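Local coordinates for Exo beta-1,2-glucooligosaccharide sophorohydrolase (non-reducing end) (Parabacteroides distasonis ATCC 8503, PDB 5Z06), which hydrolyses linear beta-1,2-glucan and beta-1,2-glucooligosaccharides of four or more units from the non-reducing end, releasing sophorose, at residues K363-F371 against F383-E394. Numbering follows the deposited sequence.
Sequences KFHGAVSHF and FGPKDNGGDLVE
The imidazole of His-370 is sandwiched, with Glu-394 OE2 over one face and Phe-371 CZ over the opposite one, both toward the rim of the imidazole. Carboxylate and imidazole planes lie 11° apart, so Glu-394 OE2, 3.2 Å from His-370 NE2, sits over the ring and makes no hydrogen bond with it. With CG anti to its backbone N (chi1 -168°), His-370 reaches beneath the bent chain of Glu-394, whose CG adds a CH-pi contact. Phe-371 in turn directs its edge at the face of Phe-383, CE2 to CE1 3.7 Å, and Phe-383 also meets His-370 CE1, closing an aromatic cluster. At the other end Phe-364 lays its ring over Gly-389, whose CA stands 3.5 Å from the ring centre in a CH-pi contact; at Gly-390 a side chain would crowd Phe-364 CB, so glycine suits the place.

Between these ends Asp-391 N donates to Val-368 O (2.9 Å, 168° at the hydrogen), joining the loop after helix 344-360 to strand 390-391 in the helical part of this GH144 enzyme. Asp-391 suits the N-cap of helix 392-408, its OD1 accepting a good bond from Glu-394 N and a weak one from Val-393 N. Its OD2 accepts a hydrogen bond from a water that also donates to Asp-387 OD2 and lies 2.6 Å from His-370 ND1, in the imidazole plane. A second water accepts from His-370 N and links it to Asp-387 OD1 and Gly-389 O, tying the segments together.

Glu-394 OE2 hydrogen-bonds a glycerol, probably from the crystallisation liquor, which may mark a pocket. Beside it, the bridging water and the ring sandwich limit the imidazole's rotation.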
# COMPACT_ATOMS: atom_id res chain seq x y z
N LYS A 363 24.50 9.68 -0.73
CA LYS A 363 24.13 10.71 -1.67
C LYS A 363 24.72 10.35 -3.02
O LYS A 363 25.72 9.63 -3.11
CB LYS A 363 24.67 12.08 -1.27
CG LYS A 363 24.30 12.52 0.13
CD LYS A 363 22.81 12.35 0.39
CE LYS A 363 22.44 13.01 1.69
NZ LYS A 363 23.25 12.45 2.80
N PHE A 364 24.08 10.87 -4.05
CA PHE A 364 24.45 10.63 -5.44
C PHE A 364 24.36 11.98 -6.10
O PHE A 364 23.29 12.41 -6.52
CB PHE A 364 23.52 9.58 -6.04
CG PHE A 364 23.52 8.30 -5.26
CD1 PHE A 364 24.58 7.38 -5.41
CD2 PHE A 364 22.52 8.05 -4.31
CE1 PHE A 364 24.59 6.21 -4.67
CE2 PHE A 364 22.54 6.88 -3.56
CZ PHE A 364 23.57 5.96 -3.74
N HIS A 365 25.50 12.67 -6.08
CA HIS A 365 25.56 14.10 -6.33
C HIS A 365 24.50 14.86 -5.49
O HIS A 365 23.69 15.67 -5.98
CB HIS A 365 25.51 14.35 -7.85
CG HIS A 365 26.78 13.95 -8.52
ND1 HIS A 365 27.88 14.77 -8.56
CD2 HIS A 365 27.17 12.77 -9.06
CE1 HIS A 365 28.87 14.15 -9.17
NE2 HIS A 365 28.47 12.93 -9.47
N GLY A 366 24.51 14.53 -4.21
CA GLY A 366 23.61 15.17 -3.25
C GLY A 366 22.18 14.69 -3.25
O GLY A 366 21.44 14.93 -2.28
N ALA A 367 21.77 14.00 -4.32
CA ALA A 367 20.44 13.42 -4.39
C ALA A 367 20.44 12.14 -3.60
O ALA A 367 21.50 11.58 -3.30
CB ALA A 367 20.04 13.16 -5.84
N VAL A 368 19.24 11.66 -3.30
CA VAL A 368 19.09 10.38 -2.64
C VAL A 368 18.56 9.38 -3.63
O VAL A 368 17.99 9.72 -4.66
CB VAL A 368 18.16 10.44 -1.39
CG1 VAL A 368 18.76 11.30 -0.30
CG2 VAL A 368 16.75 10.92 -1.74
N SER A 369 18.76 8.12 -3.29
CA SER A 369 18.12 7.03 -4.00
C SER A 369 16.65 6.93 -3.59
O SER A 369 16.20 7.50 -2.60
CB SER A 369 18.80 5.72 -3.64
OG SER A 369 18.76 5.50 -2.25
N HIS A 370 15.92 6.15 -4.38
CA HIS A 370 14.53 5.87 -4.15
C HIS A 370 14.38 5.14 -2.83
O HIS A 370 13.52 5.48 -2.03
CB HIS A 370 14.02 4.98 -5.27
CG HIS A 370 12.54 4.83 -5.31
ND1 HIS A 370 11.88 4.53 -6.48
CD2 HIS A 370 11.58 4.93 -4.35
CE1 HIS A 370 10.59 4.44 -6.24
NE2 HIS A 370 10.37 4.70 -4.96
N PHE A 371 15.20 4.11 -2.66
CA PHE A 371 15.11 3.26 -1.50
C PHE A 371 16.40 3.30 -0.73
O PHE A 371 17.49 3.28 -1.31
CB PHE A 371 14.79 1.87 -1.94
CG PHE A 371 13.52 1.79 -2.70
CD1 PHE A 371 12.31 1.90 -2.04
CD2 PHE A 371 13.53 1.63 -4.08
CE1 PHE A 371 11.11 1.83 -2.74
CE2 PHE A 371 12.34 1.54 -4.78
CZ PHE A 371 11.12 1.63 -4.11
N PHE A 383 14.38 -1.83 -7.18
CA PHE A 383 13.84 -1.95 -8.55
C PHE A 383 14.79 -2.62 -9.55
O PHE A 383 14.45 -2.75 -10.74
CB PHE A 383 13.42 -0.58 -9.09
CG PHE A 383 12.17 -0.02 -8.49
CD1 PHE A 383 11.35 -0.77 -7.64
CD2 PHE A 383 11.77 1.24 -8.85
CE1 PHE A 383 10.19 -0.24 -7.14
CE2 PHE A 383 10.60 1.78 -8.36
CZ PHE A 383 9.82 1.04 -7.49
N GLY A 384 15.95 -3.04 -9.09
CA GLY A 384 16.89 -3.75 -9.91
C GLY A 384 18.25 -3.13 -9.76
O GLY A 384 18.37 -2.00 -9.28
N PRO A 385 19.29 -3.85 -10.22
CA PRO A 385 20.69 -3.43 -10.02
C PRO A 385 21.07 -2.14 -10.75
O PRO A 385 22.04 -1.50 -10.38
CB PRO A 385 21.49 -4.64 -10.53
CG PRO A 385 20.60 -5.23 -11.60
CD PRO A 385 19.20 -5.07 -11.05
N LYS A 386 20.31 -1.72 -11.75
CA LYS A 386 20.56 -0.43 -12.41
C LYS A 386 20.14 0.75 -11.55
O LYS A 386 20.74 1.83 -11.63
CB LYS A 386 19.87 -0.38 -13.76
CG LYS A 386 20.34 -1.46 -14.72
CD LYS A 386 19.67 -1.37 -16.07
CE LYS A 386 20.29 -2.39 -16.99
NZ LYS A 386 19.52 -2.42 -18.25
N ASP A 387 19.13 0.55 -10.71
CA ASP A 387 18.58 1.65 -9.95
C ASP A 387 19.17 1.62 -8.58
O ASP A 387 18.48 1.41 -7.57
CB ASP A 387 17.04 1.62 -9.89
CG ASP A 387 16.47 2.82 -9.15
OD1 ASP A 387 17.16 3.87 -9.07
OD2 ASP A 387 15.34 2.69 -8.62
N ASN A 388 20.47 1.88 -8.55
CA ASN A 388 21.26 1.70 -7.34
C ASN A 388 21.92 2.99 -6.89
O ASN A 388 22.86 2.98 -6.12
CB ASN A 388 22.29 0.61 -7.59
CG ASN A 388 23.43 1.07 -8.49
OD1 ASN A 388 23.25 1.93 -9.36
ND2 ASN A 388 24.62 0.53 -8.23
N GLY A 389 21.41 4.12 -7.38
CA GLY A 389 22.00 5.41 -7.12
C GLY A 389 20.92 6.44 -6.97
O GLY A 389 19.84 6.13 -6.44
N GLY A 390 21.17 7.66 -7.44
CA GLY A 390 20.19 8.72 -7.30
C GLY A 390 18.90 8.49 -8.09
O GLY A 390 18.90 7.98 -9.22
N ASP A 391 17.79 8.84 -7.45
CA ASP A 391 16.50 8.98 -8.10
C ASP A 391 16.06 10.41 -7.86
O ASP A 391 15.65 10.80 -6.75
CB ASP A 391 15.49 8.02 -7.53
CG ASP A 391 14.17 8.07 -8.25
OD1 ASP A 391 13.70 9.18 -8.58
OD2 ASP A 391 13.60 6.97 -8.45
N LEU A 392 16.17 11.22 -8.91
CA LEU A 392 15.99 12.64 -8.76
C LEU A 392 14.53 12.97 -8.46
O LEU A 392 14.25 13.99 -7.83
CB LEU A 392 16.46 13.37 -10.02
CG LEU A 392 16.64 14.88 -9.84
CD1 LEU A 392 17.85 15.15 -8.98
CD2 LEU A 392 16.76 15.59 -11.18
N VAL A 393 13.61 12.15 -8.93
CA VAL A 393 12.20 12.45 -8.75
C VAL A 393 11.86 12.21 -7.28
O VAL A 393 11.19 13.03 -6.67
CB VAL A 393 11.31 11.62 -9.67
CG1 VAL A 393 9.84 11.86 -9.34
CG2 VAL A 393 11.59 11.95 -11.14
N GLU A 394 12.35 11.09 -6.75
CA GLU A 394 12.16 10.71 -5.36
C GLU A 394 12.84 11.73 -4.46
O GLU A 394 12.26 12.17 -3.46
CB GLU A 394 12.71 9.29 -5.11
CG GLU A 394 12.01 8.20 -5.92
CD GLU A 394 10.56 7.99 -5.55
OE1 GLU A 394 10.19 8.34 -4.41
OE2 GLU A 394 9.79 7.51 -6.39
O HOH W 1 13.47 4.34 -8.52
O HOH W 2 17.44 4.90 -6.64